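Local coordinates for protein beta-lactamase (Klebsiella pneumoniae, PDB 6HUH) that probably hydrolyses beta-lactam antibiotics as a class D beta-lactamase, opening the lactam ring to give a substituted beta-amino acid, at residues 24-32 with 37-45; 212-220 with 232-240. All coordinates share one frame; numbering follows the deposited sequence.

In the fold
Near the start of the modelled chain lies strand 26-30, and after a short turn the chain comes back as strand 36-41; interaction 1 closes this small hairpin loop. More than 160 residues later, interaction 2 closes a second hairpin between strands 215-225 and 228-238. The two contacts follow in series and neither encloses the other, yet the sheet brings them side by side, with strand 26-30 lying against strand 228-238. At this seam the C26 carbonyl oxygen accepts from both T235 N and H234 ND1. Residues 24-32 and 37-45 thus add two strands at one edge of an antiparallel sheet whose middle contains 212-220 and 232-240, tying the chain's start to its C-terminal region.

Interaction 1: 24-32 with 37-45; sequences TGCMLFADG and FSAQGDCAS
The carbonyl oxygen of F29 receives two successive backbone N-H groups, those of F37 and S38, so that two consecutive residues face the single residue F29: a classic beta bulge. The bond from F37 N to F29 O is 2.9 Å long and almost straight (178°), while S38 N is further from F29 O at 3.3 Å; both donors lie in the carbonyl plane. F29 N in turn gives a bond of 2.7 Å to S38 O. The ring of F37 folds back over this junction. Its CG sits between its own backbone N and carbonyl carbon (chi1 59°), which lays one ring face over F29 O and brings CZ to 3.6 Å from F29 CB, while D31 N meets the ring edge. Further along, D42 N gives a bond to G25 O (3.2 Å) from above the carbonyl plane, and D42 forms the centre of an inverse gamma turn. That turn swings C43 round to C26, its partner in the disulfide known for this protein, although C26 SG and C43 SG, 2.6 Å apart in this model, are further than a normal S-S bond. Beside this cysteine pair, L28 CD1 packs on C43 CB and on A39 CB (3.8 and 3.9 Å), while helix 155-166 covers this face and helix 245-264 the one bearing F29. The whole is an antiparallel beta hairpin with a cysteine pair at its open end, forming the N-terminal edge of the central sheet in this penicillin-binding, serine beta-lactamase fold.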
loop_
_atom_site.group_PDB
_atom_site.type_symbol
_atom_site.label_atom_id
_atom_site.label_comp_id
_atom_site.label_asym_id
_atom_site.label_seq_id
_atom_site.Cartn_x
_atom_site.Cartn_y
_atom_site.Cartn_z
ATOM N N THR A 24 29.480 -16.642 -0.196
ATOM C CA THR A 24 29.028 -16.448 1.176
ATOM C C THR A 24 27.511 -16.137 1.272
ATOM O O THR A 24 27.055 -15.614 2.299
ATOM C CB THR A 24 29.898 -15.417 1.888
ATOM O OG1 THR A 24 30.078 -14.275 1.049
ATOM C CG2 THR A 24 31.263 -15.988 2.297
ATOM N N GLY A 25 26.747 -16.521 0.237
ATOM C CA GLY A 25 25.290 -16.410 0.208
ATOM C C GLY A 25 24.661 -17.473 1.095
ATOM O O GLY A 25 25.328 -18.445 1.459
ATOM N N CYS A 26 23.383 -17.334 1.450
ATOM C CA CYS A 26 22.761 -18.314 2.349
ATOM C C CYS A 26 21.218 -18.453 2.217
ATOM O O CYS A 26 20.537 -17.428 2.181
ATOM C CB CYS A 26 23.164 -17.988 3.788
ATOM S SG CYS A 26 21.909 -18.384 5.025
ATOM N N MET A 27 20.670 -19.712 2.194
ATOM C CA MET A 27 19.221 -19.953 2.271
ATOM C C MET A 27 18.872 -20.839 3.459
ATOM O O MET A 27 19.118 -22.037 3.464
ATOM C CB MET A 27 18.508 -20.413 1.003
ATOM C CG MET A 27 17.097 -19.809 0.972
ATOM S SD MET A 27 15.879 -20.223 -0.308
ATOM C CE MET A 27 16.773 -19.673 -1.856
ATOM N N LEU A 28 18.304 -20.212 4.472
ATOM C CA LEU A 28 17.913 -20.831 5.725
ATOM C C LEU A 28 16.404 -20.922 5.901
ATOM O O LEU A 28 15.704 -19.912 5.759
ATOM C CB LEU A 28 18.511 -19.989 6.873
ATOM C CG LEU A 28 18.460 -20.601 8.271
ATOM C CD1 LEU A 28 19.733 -20.351 9.005
ATOM C CD2 LEU A 28 17.248 -20.118 9.064
ATOM N N PHE A 29 15.903 -22.099 6.293
ATOM C CA PHE A 29 14.477 -22.303 6.625
ATOM C C PHE A 29 14.350 -22.798 8.075
ATOM O O PHE A 29 14.950 -23.829 8.429
ATOM C CB PHE A 29 13.747 -23.236 5.638
ATOM C CG PHE A 29 13.676 -22.755 4.211
ATOM C CD1 PHE A 29 12.750 -21.795 3.827
ATOM C CD2 PHE A 29 14.514 -23.288 3.235
ATOM C CE1 PHE A 29 12.689 -21.351 2.500
ATOM C CE2 PHE A 29 14.437 -22.854 1.906
ATOM C CZ PHE A 29 13.517 -21.897 1.546
ATOM N N ALA A 30 13.626 -22.031 8.916
ATOM C CA ALA A 30 13.419 -22.361 10.328
ATOM C C ALA A 30 11.939 -22.617 10.661
ATOM O O ALA A 30 11.065 -22.194 9.909
ATOM C CB ALA A 30 13.985 -21.255 11.221
ATOM N N ASP A 31 11.664 -23.315 11.785
ATOM C CA ASP A 31 10.293 -23.592 12.240
ATOM C C ASP A 31 9.688 -22.400 12.998
ATOM O O ASP A 31 10.241 -21.297 12.943
ATOM C CB ASP A 31 10.201 -24.901 13.062
ATOM C CG ASP A 31 11.119 -25.001 14.266
ATOM O OD1 ASP A 31 11.037 -24.120 15.157
ATOM O OD2 ASP A 31 11.842 -26.016 14.374
ATOM N N GLY A 32 8.566 -22.644 13.695
ATOM C CA GLY A 32 7.838 -21.640 14.474
ATOM C C GLY A 32 8.652 -20.929 15.539
ATOM O O GLY A 32 8.670 -19.695 15.568
ATOM N N PHE A 37 16.043 -25.728 10.360
ATOM C CA PHE A 37 15.976 -27.149 9.999
ATOM C C PHE A 37 16.681 -27.400 8.661
ATOM O O PHE A 37 16.885 -28.558 8.270
ATOM C CB PHE A 37 14.525 -27.668 9.983
ATOM C CG PHE A 37 13.578 -26.965 9.049
ATOM C CD1 PHE A 37 13.478 -27.348 7.723
ATOM C CD2 PHE A 37 12.730 -25.972 9.515
ATOM C CE1 PHE A 37 12.586 -26.714 6.865
ATOM C CE2 PHE A 37 11.830 -25.339 8.658
ATOM C CZ PHE A 37 11.767 -25.712 7.337
ATOM N N SER A 38 17.021 -26.307 7.955
ATOM C CA SER A 38 17.706 -26.321 6.669
ATOM C C SER A 38 18.448 -25.021 6.519
ATOM O O SER A 38 17.833 -23.968 6.471
ATOM C CB SER A 38 16.725 -26.520 5.516
ATOM O OG SER A 38 17.411 -26.593 4.277
ATOM N N ALA A 39 19.769 -25.088 6.468
ATOM C CA ALA A 39 20.657 -23.933 6.343
ATOM C C ALA A 39 21.722 -24.285 5.301
ATOM O O ALA A 39 22.309 -25.355 5.382
ATOM C CB ALA A 39 21.285 -23.632 7.701
ATOM N N GLN A 40 21.906 -23.442 4.281
ATOM C CA GLN A 40 22.824 -23.726 3.166
ATOM C C GLN A 40 23.642 -22.490 2.766
ATOM O O GLN A 40 23.121 -21.569 2.142
ATOM C CB GLN A 40 22.023 -24.237 1.950
ATOM C CG GLN A 40 21.337 -25.594 2.139
ATOM C CD GLN A 40 22.277 -26.765 1.968
ATOM O OE1 GLN A 40 23.254 -26.712 1.207
ATOM N NE2 GLN A 40 21.985 -27.868 2.647
ATOM N N GLY A 41 24.916 -22.507 3.103
ATOM C CA GLY A 41 25.837 -21.409 2.862
ATOM C C GLY A 41 26.316 -20.806 4.171
ATOM O O GLY A 41 26.365 -21.501 5.197
ATOM N N ASP A 42 26.639 -19.492 4.156
ATOM C CA ASP A 42 27.145 -18.769 5.325
ATOM C C ASP A 42 26.029 -18.242 6.238
ATOM O O ASP A 42 25.789 -17.030 6.339
ATOM C CB ASP A 42 28.116 -17.663 4.896
ATOM C CG ASP A 42 29.147 -17.316 5.941
ATOM O OD1 ASP A 42 29.001 -17.785 7.108
ATOM O OD2 ASP A 42 30.091 -16.563 5.610
ATOM N N CYS A 43 25.395 -19.180 6.948
ATOM C CA CYS A 43 24.258 -18.945 7.842
ATOM C C CYS A 43 24.627 -18.448 9.246
ATOM O O CYS A 43 23.731 -18.008 9.964
ATOM C CB CYS A 43 23.375 -20.192 7.905
ATOM S SG CYS A 43 22.501 -20.560 6.343
ATOM N N ALA A 44 25.927 -18.488 9.615
ATOM C CA ALA A 44 26.437 -18.096 10.937
ATOM C C ALA A 44 27.230 -16.792 10.975
ATOM O O ALA A 44 27.403 -16.227 12.054
ATOM C CB ALA A 44 27.251 -19.219 11.530
ATOM N N SER A 45 27.689 -16.290 9.823
ATOM C CA SER A 45 28.417 -15.012 9.781
ATOM C C SER A 45 27.488 -13.822 9.967
ATOM O O SER A 45 26.395 -13.796 9.404
ATOM C CB SER A 45 29.199 -14.857 8.481
ATOM O OG SER A 45 30.266 -15.784 8.467
#

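Interaction 2: 212-220 with 232-240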
loop_
_atom_site.group_PDB
_atom_site.type_symbol
_atom_site.label_atom_id
_atom_site.label_comp_id
_atom_site.label_asym_id
_atom_site.label_seq_id
_atom_site.Cartn_x
_atom_site.Cartn_y
_atom_site.Cartn_z
ATOM N N ARG A 212 35.773 -6.228 -0.213
ATOM C CA ARG A 212 35.210 -6.906 -1.385
ATOM C C ARG A 212 34.267 -6.042 -2.240
ATOM O O ARG A 212 34.169 -6.288 -3.444
ATOM C CB ARG A 212 34.520 -8.211 -0.976
ATOM C CG ARG A 212 35.394 -9.443 -1.191
ATOM C CD ARG A 212 35.241 -10.474 -0.088
ATOM N NE ARG A 212 33.866 -10.959 0.059
ATOM C CZ ARG A 212 33.111 -10.762 1.135
ATOM N NH1 ARG A 212 31.876 -11.240 1.183
ATOM N NH2 ARG A 212 33.591 -10.094 2.178
ATOM N N ASP A 213 33.581 -5.043 -1.628
ATOM C CA ASP A 213 32.605 -4.157 -2.296
ATOM C C ASP A 213 31.447 -4.994 -2.907
ATOM O O ASP A 213 31.061 -4.831 -4.072
ATOM C CB ASP A 213 33.303 -3.207 -3.306
ATOM C CG ASP A 213 32.424 -2.215 -4.056
ATOM O OD1 ASP A 213 31.349 -1.849 -3.528
ATOM O OD2 ASP A 213 32.813 -1.805 -5.169
ATOM N N GLN A 214 30.936 -5.929 -2.087
ATOM C CA GLN A 214 29.855 -6.830 -2.467
ATOM C C GLN A 214 28.567 -6.484 -1.729
ATOM O O GLN A 214 28.572 -6.261 -0.521
ATOM C CB GLN A 214 30.252 -8.297 -2.256
ATOM C CG GLN A 214 31.356 -8.765 -3.198
ATOM C CD GLN A 214 31.552 -10.259 -3.159
ATOM O OE1 GLN A 214 31.886 -10.849 -2.120
ATOM N NE2 GLN A 214 31.372 -10.902 -4.304
ATOM N N GLN A 215 27.471 -6.471 -2.486
ATOM C CA GLN A 215 26.120 -6.189 -2.034
ATOM C C GLN A 215 25.559 -7.384 -1.266
ATOM O O GLN A 215 25.773 -8.524 -1.675
ATOM C CB GLN A 215 25.246 -5.927 -3.272
ATOM C CG GLN A 215 24.390 -4.672 -3.190
ATOM C CD GLN A 215 23.464 -4.559 -4.373
ATOM O OE1 GLN A 215 22.238 -4.544 -4.229
ATOM N NE2 GLN A 215 24.025 -4.480 -5.573
ATOM N N ILE A 216 24.832 -7.126 -0.169
ATOM C CA ILE A 216 24.151 -8.172 0.596
ATOM C C ILE A 216 22.658 -7.958 0.423
ATOM O O ILE A 216 22.116 -6.935 0.845
ATOM C CB ILE A 216 24.519 -8.297 2.104
ATOM C CG1 ILE A 216 26.039 -8.438 2.322
ATOM C CG2 ILE A 216 23.737 -9.461 2.764
ATOM C CD1 ILE A 216 26.540 -7.778 3.567
ATOM N N GLY A 217 22.023 -8.912 -0.225
ATOM C CA GLY A 217 20.586 -8.890 -0.421
ATOM C C GLY A 217 19.944 -9.661 0.700
ATOM O O GLY A 217 20.487 -10.664 1.147
ATOM N N TRP A 218 18.848 -9.185 1.215
ATOM C CA TRP A 218 18.205 -9.923 2.284
ATOM C C TRP A 218 16.720 -10.109 1.961
ATOM O O TRP A 218 16.067 -9.158 1.552
ATOM C CB TRP A 218 18.265 -9.131 3.608
ATOM C CG TRP A 218 19.520 -9.083 4.426
ATOM C CD1 TRP A 218 20.405 -8.043 4.480
ATOM C CD2 TRP A 218 19.830 -9.924 5.552
ATOM N NE1 TRP A 218 21.308 -8.237 5.501
ATOM C CE2 TRP A 218 20.985 -9.388 6.170
ATOM C CE3 TRP A 218 19.282 -11.118 6.061
ATOM C CZ2 TRP A 218 21.606 -10.010 7.254
ATOM C CZ3 TRP A 218 19.895 -11.729 7.135
ATOM C CH2 TRP A 218 21.042 -11.174 7.724
ATOM N N PHE A 219 16.183 -11.298 2.196
ATOM C CA PHE A 219 14.750 -11.547 2.172
ATOM C C PHE A 219 14.378 -12.424 3.354
ATOM O O PHE A 219 14.592 -13.642 3.347
ATOM C CB PHE A 219 14.160 -12.022 0.853
ATOM C CG PHE A 219 12.660 -11.857 0.948
ATOM C CD1 PHE A 219 12.088 -10.594 1.101
ATOM C CD2 PHE A 219 11.824 -12.965 0.977
ATOM C CE1 PHE A 219 10.714 -10.442 1.261
ATOM C CE2 PHE A 219 10.440 -12.808 1.107
ATOM C CZ PHE A 219 9.898 -11.546 1.261
ATOM N N VAL A 220 13.927 -11.757 4.420
ATOM C CA VAL A 220 13.616 -12.362 5.717
ATOM C C VAL A 220 12.166 -12.243 6.005
ATOM O O VAL A 220 11.556 -11.280 5.563
ATOM C CB VAL A 220 14.505 -11.794 6.865
ATOM C CG1 VAL A 220 15.968 -12.000 6.550
ATOM C CG2 VAL A 220 14.236 -10.325 7.121
ATOM N N PHE A 232 11.994 -17.929 7.400
ATOM C CA PHE A 232 12.897 -18.063 6.252
ATOM C C PHE A 232 13.816 -16.845 6.194
ATOM O O PHE A 232 13.384 -15.724 6.456
ATOM C CB PHE A 232 12.148 -18.288 4.922
ATOM C CG PHE A 232 11.177 -17.200 4.556
ATOM C CD1 PHE A 232 11.625 -16.000 4.007
ATOM C CD2 PHE A 232 9.813 -17.376 4.732
ATOM C CE1 PHE A 232 10.730 -14.953 3.742
ATOM C CE2 PHE A 232 8.910 -16.350 4.402
ATOM C CZ PHE A 232 9.378 -15.137 3.929
ATOM N N VAL A 233 15.095 -17.080 5.903
ATOM C CA VAL A 233 16.120 -16.048 5.821
ATOM C C VAL A 233 16.951 -16.370 4.589
ATOM O O VAL A 233 17.366 -17.520 4.412
ATOM C CB VAL A 233 17.003 -15.972 7.105
ATOM C CG1 VAL A 233 18.035 -14.857 7.004
ATOM C CG2 VAL A 233 16.172 -15.798 8.373
ATOM N N HIS A 234 17.185 -15.373 3.725
ATOM C CA HIS A 234 18.007 -15.582 2.527
ATOM C C HIS A 234 18.902 -14.391 2.214
ATOM O O HIS A 234 18.444 -13.256 2.268
ATOM C CB HIS A 234 17.148 -15.987 1.322
ATOM C CG HIS A 234 17.907 -16.290 0.062
ATOM N ND1 HIS A 234 18.921 -17.220 0.032
ATOM C CD2 HIS A 234 17.724 -15.813 -1.192
ATOM C CE1 HIS A 234 19.341 -17.262 -1.221
ATOM N NE2 HIS A 234 18.647 -16.433 -1.992
ATOM N N THR A 235 20.183 -14.655 1.899
ATOM C CA THR A 235 21.140 -13.609 1.521
ATOM C C THR A 235 21.672 -13.815 0.122
ATOM O O THR A 235 21.849 -14.956 -0.309
ATOM C CB THR A 235 22.283 -13.437 2.509
ATOM O OG1 THR A 235 22.978 -14.663 2.607
ATOM C CG2 THR A 235 21.822 -12.963 3.875
ATOM N N VAL A 236 21.930 -12.711 -0.580
ATOM C CA VAL A 236 22.505 -12.738 -1.919
ATOM C C VAL A 236 23.762 -11.896 -1.861
ATOM O O VAL A 236 23.687 -10.695 -1.586
ATOM C CB VAL A 236 21.534 -12.223 -3.014
ATOM C CG1 VAL A 236 22.249 -12.031 -4.343
ATOM C CG2 VAL A 236 20.345 -13.151 -3.175
ATOM N N ILE A 237 24.908 -12.508 -2.119
ATOM C CA ILE A 237 26.149 -11.749 -2.159
ATOM C C ILE A 237 26.570 -11.644 -3.624
ATOM O O ILE A 237 26.792 -12.669 -4.280
ATOM C CB ILE A 237 27.259 -12.260 -1.174
ATOM C CG1 ILE A 237 26.942 -11.866 0.307
ATOM C CG2 ILE A 237 28.630 -11.706 -1.563
ATOM C CD1 ILE A 237 25.941 -12.726 1.077
ATOM N N GLN A 238 26.617 -10.412 -4.147
ATOM C CA GLN A 238 26.957 -10.159 -5.539
ATOM C C GLN A 238 27.623 -8.809 -5.752
ATOM O O GLN A 238 27.588 -7.941 -4.882
ATOM C CB GLN A 238 25.696 -10.261 -6.427
ATOM C CG GLN A 238 24.512 -9.430 -5.931
ATOM C CD GLN A 238 23.846 -8.635 -7.018
ATOM O OE1 GLN A 238 22.877 -9.090 -7.634
ATOM N NE2 GLN A 238 24.317 -7.410 -7.247
ATOM N N LYS A 239 28.218 -8.638 -6.938
ATOM C CA LYS A 239 28.806 -7.393 -7.401
ATOM C C LYS A 239 27.594 -6.621 -7.946
ATOM O O LYS A 239 26.761 -7.228 -8.634
ATOM C CB LYS A 239 29.797 -7.671 -8.544
ATOM C CG LYS A 239 30.847 -6.580 -8.789
ATOM C CD LYS A 239 30.375 -5.393 -9.663
ATOM C CE LYS A 239 30.315 -5.671 -11.147
ATOM N NZ LYS A 239 29.609 -4.583 -11.878
ATOM N N PRO A 240 27.437 -5.312 -7.652
ATOM C CA PRO A 240 26.274 -4.591 -8.189
ATOM C C PRO A 240 26.234 -4.643 -9.715
ATOM O O PRO A 240 27.286 -4.583 -10.350
ATOM C CB PRO A 240 26.457 -3.160 -7.655
ATOM C CG PRO A 240 27.899 -3.059 -7.296
ATOM C CD PRO A 240 28.295 -4.424 -6.842
#
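I216, W218 and V220 lie beside I237, T235 and V233 in a buried antiparallel pairing of neighbouring strands in the interior of the main sheet. The backbone ladder shows it well: the hydrogen-bonded pair G217 and V236 exchanges two bonds, 2.8 Å from G217 N to V236 O and 3.0 Å from V236 N to G217 O, and Q215 and Q238 form a second such pair. On the face carrying W218, the indole receives two methyl groups from different directions. T235 CG2 makes a CH-pi contact over the six-membered ring, 3.9 Å from its centroid and 14° off the normal; V233 CG1 instead comes in at the edge, 3.6 Å from W218 CZ3. The same V233 methyl, anti to its own nitrogen, also touches V220 CG1 at 3.6 Å, linking the indole to the valine pair. W218 NE1 is hydrogen-bonded to P48 O, which helps to fix the turn of the ring, and the W218 side chain lies about 8 Å from that of S51, the residue predicted to form the acyl-ester intermediate. The strands belong to a beta hairpin of the transpeptidase-like fold, with helix 155-166 against this face and helix 245-264 against the other. There the rings of F219 and F232 run near parallel (25°) but slid apart, centroids 5.5 Å from each other, so they barely overlap; V253 touches both. Further along, H234 NE2 is hydrogen-bonded to E252 OE2, besides the imidazole's bond to C26. Towards the open end, the Q215 and Q238 side chains lie side by side, pointing the same way, with their amide planes 65° apart. Their NE2 atoms, both donors, merely adjoin, while Q215 OE1 and Q238 OE1 accept weak bonds from A245 N and R248 NE respectively.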